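Local structure of lipase (3G7N) at residues 44-48 with 60-66; 122-126 with 149-153; 205-209 with 218-222. The protein hydrolyses triacylglycerols, tributyrin among them, releasing free fatty acids as a secreted alkaline lipase of the alpha/beta-hydrolase superfamily. The contacts are given in a common frame with arbitrary orientation. Where two conformers were deposited one is given. Numbering follows the deposited sequence.

Contact 1 (44-48 with 60-66); sequences DTNGF and VIMRGST
Strands 45-48 and 60-62 are the two arms of an antiparallel beta hairpin in the central sheet of this alpha/beta-hydrolase; their axes approach to 4.6 Å with 145° between directions. G47 and M62 form a non-hydrogen-bonded pair, CA to CA 4.2 Å, and F48 and I61 a hydrogen-bonded pair, CA to CA 5.1 Å, with F48 N to I61 O and I61 N to F48 O both 2.8 Å. R63 N gives a 2.8 Å bond to N46 O. Glycine suits position 47 because a CB would clash with I61 O and M62 SD.

Apolar contacts occupy both faces. F48 and I61 share one, F48 CD2 lying 4.1 Å from I61 CD1; on the other, M62 (m, m, m) curls so that CE comes 3.7 Å from T45 CG2. T45 packs on helix 97-120, and M62 touches residues of the probable nucleophile elbow around S132.

D44 forms with T45 a G1 beta bulge opposite D40. R63 NH2 makes a salt bridge, weak as a hydrogen bond, to D44 OD1 at 3.1 Å. N46 ND2 lies over one guanidinium face, 2.7 Å from R63 NH2, two donors without a hydrogen bond, and bonds D44 O weakly at 3.3 Å.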
# COMPACT_ATOMS: atom_id res chain seq x y z
N ASP A 44 -7.99 -14.66 2.71
CA ASP A 44 -7.10 -14.75 1.55
C ASP A 44 -6.04 -13.63 1.57
O ASP A 44 -5.70 -13.09 0.52
CB ASP A 44 -7.90 -14.72 0.25
CG ASP A 44 -7.08 -15.12 -0.96
OD1 ASP A 44 -6.17 -15.97 -0.82
OD2 ASP A 44 -7.29 -14.52 -2.04
N THR A 45 -5.49 -13.35 2.75
CA THR A 45 -4.47 -12.30 2.93
C THR A 45 -3.10 -12.93 2.78
O THR A 45 -2.81 -13.94 3.42
CB THR A 45 -4.53 -11.67 4.35
OG1 THR A 45 -5.85 -11.17 4.60
CG2 THR A 45 -3.53 -10.52 4.47
N ASN A 46 -2.30 -12.39 1.88
CA ASN A 46 -0.99 -12.93 1.60
C ASN A 46 -0.01 -11.79 1.55
O ASN A 46 -0.34 -10.68 1.12
CB ASN A 46 -1.00 -13.65 0.25
CG ASN A 46 -1.69 -14.99 0.32
OD1 ASN A 46 -1.04 -16.03 0.47
ND2 ASN A 46 -3.01 -14.99 0.13
N GLY A 47 1.23 -12.05 1.94
CA GLY A 47 2.27 -11.07 1.72
C GLY A 47 3.60 -11.62 2.18
O GLY A 47 3.72 -12.81 2.44
N PHE A 48 4.57 -10.71 2.32
CA PHE A 48 5.95 -11.08 2.60
C PHE A 48 6.45 -10.07 3.61
O PHE A 48 6.19 -8.88 3.46
CB PHE A 48 6.85 -10.84 1.37
CG PHE A 48 6.44 -11.55 0.12
CD1 PHE A 48 6.07 -12.88 0.15
CD2 PHE A 48 6.72 -10.96 -1.12
CE1 PHE A 48 5.88 -13.59 -1.02
CE2 PHE A 48 6.55 -11.67 -2.30
CZ PHE A 48 6.11 -12.98 -2.25
N VAL A 60 7.51 -4.72 4.28
CA VAL A 60 6.25 -5.47 4.35
C VAL A 60 5.52 -5.32 3.02
O VAL A 60 5.14 -4.20 2.64
CB VAL A 60 5.35 -4.92 5.48
CG1 VAL A 60 4.04 -5.67 5.53
CG2 VAL A 60 6.08 -4.97 6.85
N ILE A 61 5.36 -6.43 2.30
CA ILE A 61 4.83 -6.38 0.94
C ILE A 61 3.54 -7.19 0.93
O ILE A 61 3.55 -8.39 1.23
CB ILE A 61 5.81 -7.00 -0.07
CG1 ILE A 61 7.20 -6.37 0.02
CG2 ILE A 61 5.27 -6.85 -1.49
CD1 ILE A 61 8.27 -7.13 -0.76
N MET A 62 2.42 -6.52 0.68
CA MET A 62 1.11 -7.16 0.75
C MET A 62 0.58 -7.46 -0.64
O MET A 62 0.64 -6.63 -1.54
CB MET A 62 0.12 -6.27 1.48
CG MET A 62 0.53 -5.99 2.95
SD MET A 62 0.95 -7.47 3.93
CE MET A 62 -0.64 -8.30 3.99
N ARG A 63 0.00 -8.65 -0.78
CA ARG A 63 -0.64 -9.02 -2.05
C ARG A 63 -2.04 -8.45 -2.11
O ARG A 63 -2.78 -8.51 -1.12
CB ARG A 63 -0.66 -10.54 -2.21
CG ARG A 63 -0.99 -10.97 -3.64
CD ARG A 63 -1.27 -12.45 -3.69
NE ARG A 63 -2.57 -12.73 -3.11
CZ ARG A 63 -2.97 -13.94 -2.74
NH1 ARG A 63 -2.34 -15.02 -3.20
NH2 ARG A 63 -4.12 -14.08 -2.10
N GLY A 64 -2.48 -8.10 -3.33
CA GLY A 64 -3.91 -7.91 -3.61
C GLY A 64 -4.69 -9.22 -3.68
O GLY A 64 -4.21 -10.30 -3.31
N SER A 65 -5.98 -9.12 -4.02
CA SER A 65 -6.84 -10.30 -4.16
C SER A 65 -6.37 -11.14 -5.34
O SER A 65 -5.87 -10.61 -6.32
CB SER A 65 -8.29 -9.89 -4.37
OG SER A 65 -8.62 -8.73 -3.62
N THR A 66 -6.63 -12.44 -5.30
CA THR A 66 -6.27 -13.29 -6.44
C THR A 66 -7.28 -13.16 -7.58
O THR A 66 -7.01 -13.58 -8.71
CB THR A 66 -6.09 -14.76 -6.07
OG1 THR A 66 -7.31 -15.28 -5.52
CG2 THR A 66 -4.96 -14.94 -5.06
O HOH W 1 -3.83 -10.15 0.77

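Contact 2 (122-126 with 149-153); sequences PDYTL and FPDKS
Side chains do most of the joining where the start of strand 125-131 meets the turn that follows helix 133-148, K152 and L126 above all. In K152 chi1 and chi2 are both m, chi3 and chi4 both t, so the chain first bends and then runs straight toward segment 122-126. Its NZ ends 2.9 Å from P122 O, at an angle too poor for a hydrogen bond, but donates to a water at 2.8 Å that in turn donates to Y124 O, also 2.8 Å. A long lysine suits this place, since its methylenes can pack while the ammonium stays near solvent.

L126 (m, t) extends its CD1 to 3.8 Å from both F149 CB and K152 CB, an apolar contact with the turn residues. T125 (p) sets CG2 3.6 Å from CB of S153 (t).

From F149 to K152 runs a type I turn, closed by K152 N to F149 O at 3.1 Å. The single backbone bond between the segments, L126 N to S153 O at 3.0 Å, begins the parallel pairing of a beta-alpha-beta crossover. F149 packs on I111, V114 and I118 of helix 97-120, while L126 rests on I58 of strand 57-62.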
# COMPACT_ATOMS: atom_id res chain seq x y z
N PRO A 122 19.56 -2.91 12.88
CA PRO A 122 18.99 -1.84 13.69
C PRO A 122 19.19 -0.48 13.04
O PRO A 122 18.59 0.48 13.51
CB PRO A 122 19.80 -1.91 15.00
CG PRO A 122 21.08 -2.59 14.62
CD PRO A 122 20.67 -3.61 13.59
N ASP A 123 19.95 -0.43 11.96
CA ASP A 123 20.12 0.80 11.18
C ASP A 123 19.18 0.90 9.97
O ASP A 123 19.19 1.90 9.26
CB ASP A 123 21.56 0.95 10.73
CG ASP A 123 22.02 -0.22 9.86
OD1 ASP A 123 21.84 -1.41 10.27
OD2 ASP A 123 22.65 0.05 8.81
N TYR A 124 18.42 -0.16 9.70
CA TYR A 124 17.53 -0.15 8.53
C TYR A 124 16.27 0.65 8.80
O TYR A 124 15.83 0.79 9.93
CB TYR A 124 17.17 -1.59 8.16
CG TYR A 124 18.25 -2.34 7.41
CD1 TYR A 124 19.60 -1.97 7.50
CD2 TYR A 124 17.94 -3.48 6.69
CE1 TYR A 124 20.59 -2.76 6.92
CE2 TYR A 124 18.90 -4.24 6.08
CZ TYR A 124 20.23 -3.85 6.16
OH TYR A 124 21.21 -4.62 5.56
N THR A 125 15.72 1.26 7.75
CA THR A 125 14.43 1.95 7.86
C THR A 125 13.31 1.00 7.41
O THR A 125 13.59 -0.15 7.01
CB THR A 125 14.43 3.23 7.00
OG1 THR A 125 14.65 2.88 5.63
CG2 THR A 125 15.56 4.19 7.47
N LEU A 126 12.06 1.46 7.49
CA LEU A 126 10.89 0.60 7.21
C LEU A 126 10.23 1.01 5.91
O LEU A 126 10.15 2.20 5.56
CB LEU A 126 9.87 0.70 8.35
CG LEU A 126 10.41 0.38 9.74
CD1 LEU A 126 9.28 0.46 10.76
CD2 LEU A 126 11.06 -1.00 9.78
N PHE A 149 6.54 1.36 15.81
CA PHE A 149 7.98 1.61 15.65
C PHE A 149 8.24 3.10 15.41
O PHE A 149 8.76 3.50 14.37
CB PHE A 149 8.56 0.74 14.51
CG PHE A 149 8.26 -0.72 14.67
CD1 PHE A 149 8.85 -1.46 15.68
CD2 PHE A 149 7.41 -1.37 13.78
CE1 PHE A 149 8.57 -2.78 15.84
CE2 PHE A 149 7.13 -2.71 13.95
CZ PHE A 149 7.74 -3.43 14.95
N PRO A 150 7.95 3.94 16.44
CA PRO A 150 8.00 5.38 16.25
C PRO A 150 9.41 5.98 16.11
O PRO A 150 9.56 7.08 15.58
CB PRO A 150 7.33 5.92 17.52
CG PRO A 150 7.50 4.85 18.54
CD PRO A 150 7.40 3.56 17.75
N ASP A 151 10.43 5.18 16.38
CA ASP A 151 11.81 5.64 16.18
C ASP A 151 12.42 5.24 14.84
O ASP A 151 13.63 5.38 14.64
CB ASP A 151 12.69 5.16 17.33
CG ASP A 151 12.75 3.65 17.44
OD1 ASP A 151 11.93 2.97 16.79
OD2 ASP A 151 13.55 3.14 18.26
N LYS A 152 11.60 4.76 13.90
CA LYS A 152 12.11 4.34 12.59
C LYS A 152 11.56 5.23 11.50
O LYS A 152 10.34 5.48 11.46
CB LYS A 152 11.72 2.89 12.31
CG LYS A 152 12.30 1.88 13.28
CD LYS A 152 13.82 1.81 13.22
CE LYS A 152 14.36 1.02 14.42
NZ LYS A 152 15.82 0.77 14.26
N SER A 153 12.41 5.65 10.58
CA SER A 153 11.93 6.25 9.34
C SER A 153 11.07 5.24 8.59
O SER A 153 11.20 4.03 8.80
CB SER A 153 13.12 6.66 8.47
OG SER A 153 12.72 7.53 7.44
O HOH W 2 15.93 -1.01 12.07

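Contact 3 (205-209 with 218-222); sequences GTEYY and VKCEG
C220, V218 and K219 lose the most surface here, all from segment 218-222, the second arm of a beta hairpin and the residue after it; the first arm is strand 206-210.

C220 continues the pairing just past the short strand: its N bonds E207 O at 2.8 Å. With chi1 m, its SG packs 3.7 Å from E207 CG and 3.8 Å from Y209 CB. The disulfide ties C228, further along the chain, to the end of this arm.

V218 and Y209 form the antiparallel hydrogen-bonded pair, Y209 N to V218 O 3.0 Å and V218 N to Y209 O 2.9 Å. A beta-branched valine fits the extended backbone, and its CG2 (chi1 m) meets Y209 CB at 3.8 Å; Y209, chi1 t, carries its ring away, where OH bonds N232. Its side chain lies about 6 Å from that of D188, the charge-relay aspartate.

K219 pairs with Y208 in the non-hydrogen-bonded position, CA to CA 4.6 Å. Its all-t chain lies extended, CB 3.7 Å from Y208 CE1 and CE 3.7 Å from T206 CG2.

E207 (t, t) sends OE2 to S229 and N184. One water donates to E207 OE1 and G222 O. In the sheet, T206 and Y208 bond strand 179-185, whereas K219 bonds T2 of strand 2-3, putting this hairpin between the two near one end.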
# COMPACT_ATOMS: atom_id res chain seq x y z
N GLY A 205 -2.30 10.92 2.36
CA GLY A 205 -0.99 10.70 1.76
C GLY A 205 -0.72 11.67 0.64
O GLY A 205 -1.39 12.71 0.51
N THR A 206 0.29 11.36 -0.16
CA THR A 206 0.60 12.13 -1.36
C THR A 206 0.33 11.24 -2.57
O THR A 206 0.86 10.13 -2.65
CB THR A 206 2.08 12.55 -1.38
OG1 THR A 206 2.36 13.36 -0.23
CG2 THR A 206 2.42 13.33 -2.64
N GLU A 207 -0.53 11.70 -3.47
CA GLU A 207 -0.84 10.92 -4.65
C GLU A 207 0.15 11.22 -5.75
O GLU A 207 0.49 12.39 -5.97
CB GLU A 207 -2.28 11.19 -5.14
CG GLU A 207 -2.69 10.23 -6.27
CD GLU A 207 -4.09 10.44 -6.85
OE1 GLU A 207 -4.81 11.37 -6.42
OE2 GLU A 207 -4.45 9.67 -7.76
N TYR A 208 0.61 10.18 -6.43
CA TYR A 208 1.39 10.31 -7.65
C TYR A 208 0.64 9.56 -8.74
O TYR A 208 -0.17 8.68 -8.45
CB TYR A 208 2.77 9.66 -7.49
CG TYR A 208 3.67 10.35 -6.49
CD1 TYR A 208 4.54 11.37 -6.89
CD2 TYR A 208 3.58 10.07 -5.13
CE1 TYR A 208 5.30 12.08 -5.96
CE2 TYR A 208 4.38 10.72 -4.19
CZ TYR A 208 5.18 11.78 -4.61
OH TYR A 208 5.94 12.47 -3.69
N TYR A 209 0.89 9.92 -10.00
CA TYR A 209 0.07 9.42 -11.09
C TYR A 209 0.93 9.33 -12.34
O TYR A 209 1.81 10.17 -12.55
CB TYR A 209 -1.11 10.38 -11.30
CG TYR A 209 -2.23 9.84 -12.14
CD1 TYR A 209 -3.18 8.98 -11.61
CD2 TYR A 209 -2.45 10.33 -13.41
CE1 TYR A 209 -4.24 8.53 -12.34
CE2 TYR A 209 -3.60 9.98 -14.13
CZ TYR A 209 -4.48 9.06 -13.57
OH TYR A 209 -5.62 8.69 -14.27
N VAL A 218 3.54 12.46 -12.36
CA VAL A 218 3.24 13.69 -11.69
C VAL A 218 3.03 13.49 -10.19
O VAL A 218 2.63 12.41 -9.75
CB VAL A 218 2.02 14.41 -12.31
CG1 VAL A 218 2.29 14.74 -13.77
CG2 VAL A 218 0.76 13.54 -12.19
N LYS A 219 3.29 14.55 -9.43
CA LYS A 219 2.88 14.64 -8.04
C LYS A 219 1.61 15.44 -7.95
O LYS A 219 1.52 16.56 -8.47
CB LYS A 219 3.97 15.33 -7.23
CG LYS A 219 3.66 15.47 -5.75
CD LYS A 219 4.78 16.23 -5.03
CE LYS A 219 4.69 16.05 -3.52
NZ LYS A 219 5.89 16.61 -2.82
N CYS A 220 0.59 14.85 -7.35
CA CYS A 220 -0.74 15.42 -7.35
C CYS A 220 -0.93 16.36 -6.17
O CYS A 220 -0.26 16.25 -5.15
CB CYS A 220 -1.77 14.28 -7.27
SG CYS A 220 -1.51 12.99 -8.51
N GLU A 221 -1.85 17.31 -6.33
CA GLU A 221 -2.15 18.27 -5.28
C GLU A 221 -3.35 17.83 -4.47
O GLU A 221 -4.44 17.65 -5.02
CB GLU A 221 -2.42 19.65 -5.89
CG GLU A 221 -1.36 20.12 -6.87
CD GLU A 221 -1.84 21.29 -7.73
OE1 GLU A 221 -2.71 22.06 -7.26
OE2 GLU A 221 -1.32 21.45 -8.87
N GLY A 222 -3.15 17.61 -3.18
CA GLY A 222 -4.24 17.19 -2.31
C GLY A 222 -4.64 15.75 -2.60
O GLY A 222 -3.88 14.98 -3.21
O HOH W 3 -4.72 13.99 -5.70
O HOH W 4 -1.13 14.47 -3.20

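In the fold
Following the chain from the N terminus, contact 1 closes first, a hairpin with 11 residues between its segments, most of them still strand. Contact 2 then closes a larger loop, 22 residues holding most of strand 125-131, the nucleophile S132 and helix 133-148, at the end of the crossover away from the active site. Contact 3 closes another hairpin, spanning eight residues and joining strands 206-210 and 218-219. The three are in series, neither nesting nor crossing. All reach one mixed sheet: strands 57-62 and 125-131 are neighbours, so contacts 1 and 2 come within about 7 Å at nearest atoms, whereas contacts 1 and 3 lie on opposite sides of the chain's centre.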